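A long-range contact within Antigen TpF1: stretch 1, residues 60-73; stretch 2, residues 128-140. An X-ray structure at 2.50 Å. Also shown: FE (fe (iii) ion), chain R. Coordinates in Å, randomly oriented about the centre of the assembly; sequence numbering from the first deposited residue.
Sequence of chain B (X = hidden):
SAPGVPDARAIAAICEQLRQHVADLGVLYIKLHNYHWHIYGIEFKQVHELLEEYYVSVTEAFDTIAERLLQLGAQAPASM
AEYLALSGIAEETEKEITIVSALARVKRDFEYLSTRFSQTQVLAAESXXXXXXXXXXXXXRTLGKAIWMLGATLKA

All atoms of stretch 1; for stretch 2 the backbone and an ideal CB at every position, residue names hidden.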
# COMPACT_ATOMS: atom_id res chain seq x y z
N GLU B 60 16.03 15.17 -10.73
CA GLU B 60 14.87 15.77 -10.09
C GLU B 60 15.14 17.27 -9.99
O GLU B 60 14.29 18.10 -10.36
CB GLU B 60 14.67 15.16 -8.70
CG GLU B 60 13.42 15.62 -7.96
CD GLU B 60 13.36 15.08 -6.53
OE1 GLU B 60 14.16 15.54 -5.68
OE2 GLU B 60 12.52 14.18 -6.27
N ALA B 61 16.32 17.63 -9.49
CA ALA B 61 16.70 19.03 -9.36
C ALA B 61 16.78 19.65 -10.76
O ALA B 61 16.41 20.80 -10.97
CB ALA B 61 18.03 19.14 -8.65
N PHE B 62 17.29 18.86 -11.69
CA PHE B 62 17.42 19.25 -13.09
C PHE B 62 16.07 19.75 -13.59
O PHE B 62 15.96 20.85 -14.16
CB PHE B 62 17.86 18.03 -13.91
CG PHE B 62 17.90 18.24 -15.39
CD1 PHE B 62 18.92 18.98 -15.98
CD2 PHE B 62 16.97 17.63 -16.22
CE1 PHE B 62 19.02 19.10 -17.37
CE2 PHE B 62 17.05 17.74 -17.61
CZ PHE B 62 18.08 18.48 -18.19
N ASP B 63 15.04 18.95 -13.37
CA ASP B 63 13.72 19.32 -13.84
C ASP B 63 13.05 20.45 -13.07
O ASP B 63 12.44 21.31 -13.69
CB ASP B 63 12.81 18.08 -13.90
CG ASP B 63 11.60 18.30 -14.82
OD1 ASP B 63 11.80 18.54 -16.03
OD2 ASP B 63 10.46 18.24 -14.32
N THR B 64 13.15 20.48 -11.74
CA THR B 64 12.49 21.57 -11.02
C THR B 64 13.14 22.93 -11.31
O THR B 64 12.44 23.93 -11.43
CB THR B 64 12.42 21.34 -9.48
OG1 THR B 64 13.69 21.60 -8.90
CG2 THR B 64 12.01 19.92 -9.17
N ILE B 65 14.46 22.96 -11.44
CA ILE B 65 15.14 24.21 -11.74
C ILE B 65 14.80 24.68 -13.16
O ILE B 65 14.58 25.87 -13.40
CB ILE B 65 16.67 24.06 -11.58
CG1 ILE B 65 17.02 24.07 -10.09
CG2 ILE B 65 17.41 25.22 -12.27
CD1 ILE B 65 18.48 23.94 -9.83
N ALA B 66 14.77 23.75 -14.10
CA ALA B 66 14.44 24.10 -15.48
C ALA B 66 13.03 24.70 -15.53
O ALA B 66 12.77 25.66 -16.25
CB ALA B 66 14.50 22.87 -16.36
N GLU B 67 12.12 24.12 -14.75
CA GLU B 67 10.76 24.60 -14.72
C GLU B 67 10.63 25.95 -14.05
O GLU B 67 9.76 26.74 -14.39
CB GLU B 67 9.86 23.59 -14.02
CG GLU B 67 8.89 22.92 -14.96
CD GLU B 67 8.90 21.41 -14.84
OE1 GLU B 67 8.79 20.91 -13.70
OE2 GLU B 67 9.02 20.74 -15.88
N ARG B 68 11.50 26.21 -13.08
CA ARG B 68 11.47 27.49 -12.40
C ARG B 68 11.88 28.55 -13.42
O ARG B 68 11.33 29.64 -13.48
CB ARG B 68 12.42 27.50 -11.21
CG ARG B 68 12.46 28.82 -10.46
CD ARG B 68 11.05 29.31 -10.16
NE ARG B 68 11.05 30.61 -9.48
CZ ARG B 68 9.96 31.37 -9.36
NH1 ARG B 68 8.81 30.96 -9.88
NH2 ARG B 68 10.04 32.54 -8.75
N LEU B 69 12.87 28.18 -14.22
CA LEU B 69 13.38 29.05 -15.26
C LEU B 69 12.23 29.39 -16.22
O LEU B 69 12.06 30.54 -16.64
CB LEU B 69 14.50 28.33 -15.99
CG LEU B 69 15.44 29.09 -16.91
CD1 LEU B 69 16.01 30.30 -16.21
CD2 LEU B 69 16.56 28.13 -17.31
N LEU B 70 11.44 28.38 -16.56
CA LEU B 70 10.31 28.59 -17.46
C LEU B 70 9.30 29.56 -16.83
O LEU B 70 8.77 30.44 -17.50
CB LEU B 70 9.61 27.26 -17.76
CG LEU B 70 10.45 26.25 -18.54
CD1 LEU B 70 9.73 24.92 -18.65
CD2 LEU B 70 10.75 26.83 -19.91
N GLN B 71 9.06 29.38 -15.54
CA GLN B 71 8.13 30.23 -14.82
C GLN B 71 8.60 31.67 -14.81
O GLN B 71 7.78 32.59 -14.85
CB GLN B 71 7.98 29.74 -13.38
CG GLN B 71 7.35 28.39 -13.28
CD GLN B 71 7.53 27.78 -11.93
OE1 GLN B 71 7.48 26.56 -11.79
NE2 GLN B 71 7.75 28.61 -10.92
N LEU B 72 9.91 31.87 -14.76
CA LEU B 72 10.47 33.21 -14.73
C LEU B 72 10.44 33.86 -16.10
O LEU B 72 10.97 34.96 -16.29
CB LEU B 72 11.89 33.19 -14.18
CG LEU B 72 11.99 32.90 -12.68
CD1 LEU B 72 13.45 32.83 -12.24
CD2 LEU B 72 11.26 33.99 -11.92
N GLY B 73 9.82 33.19 -17.07
CA GLY B 73 9.70 33.74 -18.40
C GLY B 73 10.83 33.42 -19.37
O GLY B 73 10.82 33.88 -20.51
N UNK B 128 14.15 39.12 -3.22
CA UNK B 128 12.79 38.77 -2.86
C UNK B 128 12.16 37.62 -3.64
O UNK B 128 10.96 37.36 -3.51
CB UNK B 128 11.91 40.01 -3.03
N UNK B 129 12.96 36.93 -4.46
CA UNK B 129 12.44 35.79 -5.21
C UNK B 129 12.35 34.60 -4.24
O UNK B 129 13.18 33.68 -4.27
CB UNK B 129 13.32 35.46 -6.42
N UNK B 130 11.34 34.64 -3.39
CA UNK B 130 11.12 33.62 -2.37
C UNK B 130 11.03 32.21 -2.94
O UNK B 130 11.65 31.28 -2.41
CB UNK B 130 9.84 33.94 -1.59
N UNK B 131 10.28 32.04 -4.02
CA UNK B 131 10.13 30.72 -4.63
C UNK B 131 11.46 30.13 -5.07
O UNK B 131 11.79 28.99 -4.74
CB UNK B 131 9.18 30.80 -5.83
N UNK B 132 12.24 30.88 -5.84
CA UNK B 132 13.53 30.38 -6.29
C UNK B 132 14.41 30.08 -5.08
O UNK B 132 15.14 29.10 -5.05
CB UNK B 132 14.21 31.39 -7.22
N UNK B 133 14.31 30.93 -4.07
CA UNK B 133 15.09 30.77 -2.85
C UNK B 133 14.80 29.40 -2.25
O UNK B 133 15.70 28.62 -1.97
CB UNK B 133 14.78 31.88 -1.85
N UNK B 134 13.52 29.11 -2.06
CA UNK B 134 13.10 27.84 -1.49
C UNK B 134 13.50 26.64 -2.33
O UNK B 134 13.92 25.60 -1.79
CB UNK B 134 11.58 27.84 -1.30
N UNK B 135 13.39 26.76 -3.64
CA UNK B 135 13.77 25.68 -4.52
C UNK B 135 15.26 25.38 -4.40
O UNK B 135 15.65 24.22 -4.20
CB UNK B 135 13.41 26.02 -5.97
N UNK B 136 16.11 26.40 -4.52
CA UNK B 136 17.54 26.16 -4.41
C UNK B 136 17.93 25.68 -3.01
O UNK B 136 18.74 24.77 -2.88
CB UNK B 136 18.31 27.43 -4.76
N UNK B 137 17.35 26.28 -1.99
CA UNK B 137 17.66 25.88 -0.62
C UNK B 137 17.34 24.39 -0.38
O UNK B 137 18.10 23.70 0.30
CB UNK B 137 16.88 26.75 0.37
N UNK B 138 16.24 23.90 -0.94
CA UNK B 138 15.87 22.49 -0.77
C UNK B 138 16.96 21.61 -1.38
O UNK B 138 17.34 20.59 -0.81
CB UNK B 138 14.51 22.20 -1.41
N UNK B 139 17.42 22.01 -2.55
CA UNK B 139 18.46 21.28 -3.25
C UNK B 139 19.76 21.37 -2.45
O UNK B 139 20.48 20.39 -2.30
CB UNK B 139 18.65 21.82 -4.67
N UNK B 140 20.04 22.56 -1.92
CA UNK B 140 21.23 22.79 -1.11
C UNK B 140 21.21 21.86 0.11
O UNK B 140 22.25 21.35 0.53
CB UNK B 140 21.31 24.25 -0.67
FE FE R . 8.70 18.34 -15.50

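The two segments run nearly antiparallel, their helix axes at 169° and 10.6 Å apart at closest approach.

Position 128 has phi/psi of 80/8. Positive phi favours glycine, with asparagine a tolerable second. It is G128, closing the preceding helix in a Schellman motif.

Position 129 comes right before a helix, where Asp, Ser, Thr or Asn can cap free backbone NH groups. Its CB points toward stretch 1, 5.0 Å from R68 NH2, and that positive charge tips the choice to an acid. D129 does both jobs: OD1 accepts from the backbone N of position 132 at 3.0 Å, the capping bond, and forms a salt bridge with R68 NH2 at 2.8 Å.

Position 130 points away from stretch 1, so many helix formers would serve; it is A130.

At position 131 the ideal CB points toward stretch 1 and lies just 3.5 Å from R68 NH2. A compact side chain that can lie flat against the guanidinium suits such a tight place. V131 lays CG1 over one face of that group, 3.4 Å from R68 CZ, leaving the edge free for polar partners.

Position 132 points sideways, with its CB 4.0 Å from R68 NE and 5.3 Å from L72 CD1. A short acceptor is called for: Ser, Thr, Asn or Asp. T132 takes a nearly straight hydrogen bond from R68 NE to OG1 (2.8 Å, 177°), while its OG1 donates to D129 OD2 at 2.7 Å. One hydroxyl thus links the arginine to its acid.

Positions 133 and 134 are out of reach of stretch 1 and little constrained by it; they are D133 and G134.

Position 135 points toward stretch 1, between T64 OG1 (5.3 Å from the ideal CB) and R68 CG (5.4 Å). The gap suits a medium or large aliphatic: Leu, Ile or Met. I135 fills it, CG2 reaching T64 OG1 at 4.0 Å and CD1 meeting R68 CG at 3.9 Å.

Position 136 points sideways with no near neighbour in stretch 1, and a range of residues could fit. I136 turns its end nearer without making close contact. Positions 137 and 138, out of reach, are T137 and D138.

Position 139 points toward A61, whose CB is 4.8 Å from the ideal CB. The small alanine leaves room for an aliphatic chain such as Ile, Leu or Val. I139 sets CD1 3.7 Å from A61 CB and 3.6 Å from I65 CD1. Position 140, out of reach, is L140.

Stretch 2 128-140: GDAVTDGIITDIL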
# COMPACT_ATOMS: atom_id res chain seq x y z
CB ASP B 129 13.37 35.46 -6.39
CG ASP B 129 12.78 34.40 -7.31
OD1 ASP B 129 11.83 33.70 -6.89
OD2 ASP B 129 13.28 34.27 -8.47
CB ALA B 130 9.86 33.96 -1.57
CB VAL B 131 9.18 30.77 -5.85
CG1 VAL B 131 9.24 29.47 -6.63
CG2 VAL B 131 7.76 31.01 -5.37
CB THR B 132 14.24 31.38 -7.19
OG1 THR B 132 13.43 31.61 -8.35
CG2 THR B 132 15.60 30.86 -7.61
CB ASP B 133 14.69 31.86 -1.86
CG ASP B 133 15.56 31.91 -0.63
OD1 ASP B 133 16.28 30.92 -0.36
OD2 ASP B 133 15.52 32.94 0.08
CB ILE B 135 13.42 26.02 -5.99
CG1 ILE B 135 11.91 25.96 -6.20
CG2 ILE B 135 14.15 25.06 -6.95
CD1 ILE B 135 11.46 26.38 -7.59
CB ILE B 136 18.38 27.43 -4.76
CG1 ILE B 136 18.56 27.51 -6.27
CG2 ILE B 136 19.75 27.38 -4.12
CD1 ILE B 136 17.31 27.75 -6.99
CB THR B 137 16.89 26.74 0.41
OG1 THR B 137 17.28 28.11 0.28
CG2 THR B 137 17.19 26.27 1.83
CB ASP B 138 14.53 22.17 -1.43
CG ASP B 138 13.33 22.66 -0.62
OD1 ASP B 138 13.52 23.02 0.56
OD2 ASP B 138 12.20 22.67 -1.18
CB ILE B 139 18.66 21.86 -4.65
CG1 ILE B 139 17.41 21.59 -5.48
CG2 ILE B 139 19.90 21.27 -5.29
CD1 ILE B 139 17.39 22.30 -6.85
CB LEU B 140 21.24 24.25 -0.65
CG LEU B 140 22.37 25.23 -1.00
CD1 LEU B 140 23.22 24.75 -2.16
CD2 LEU B 140 21.72 26.57 -1.30
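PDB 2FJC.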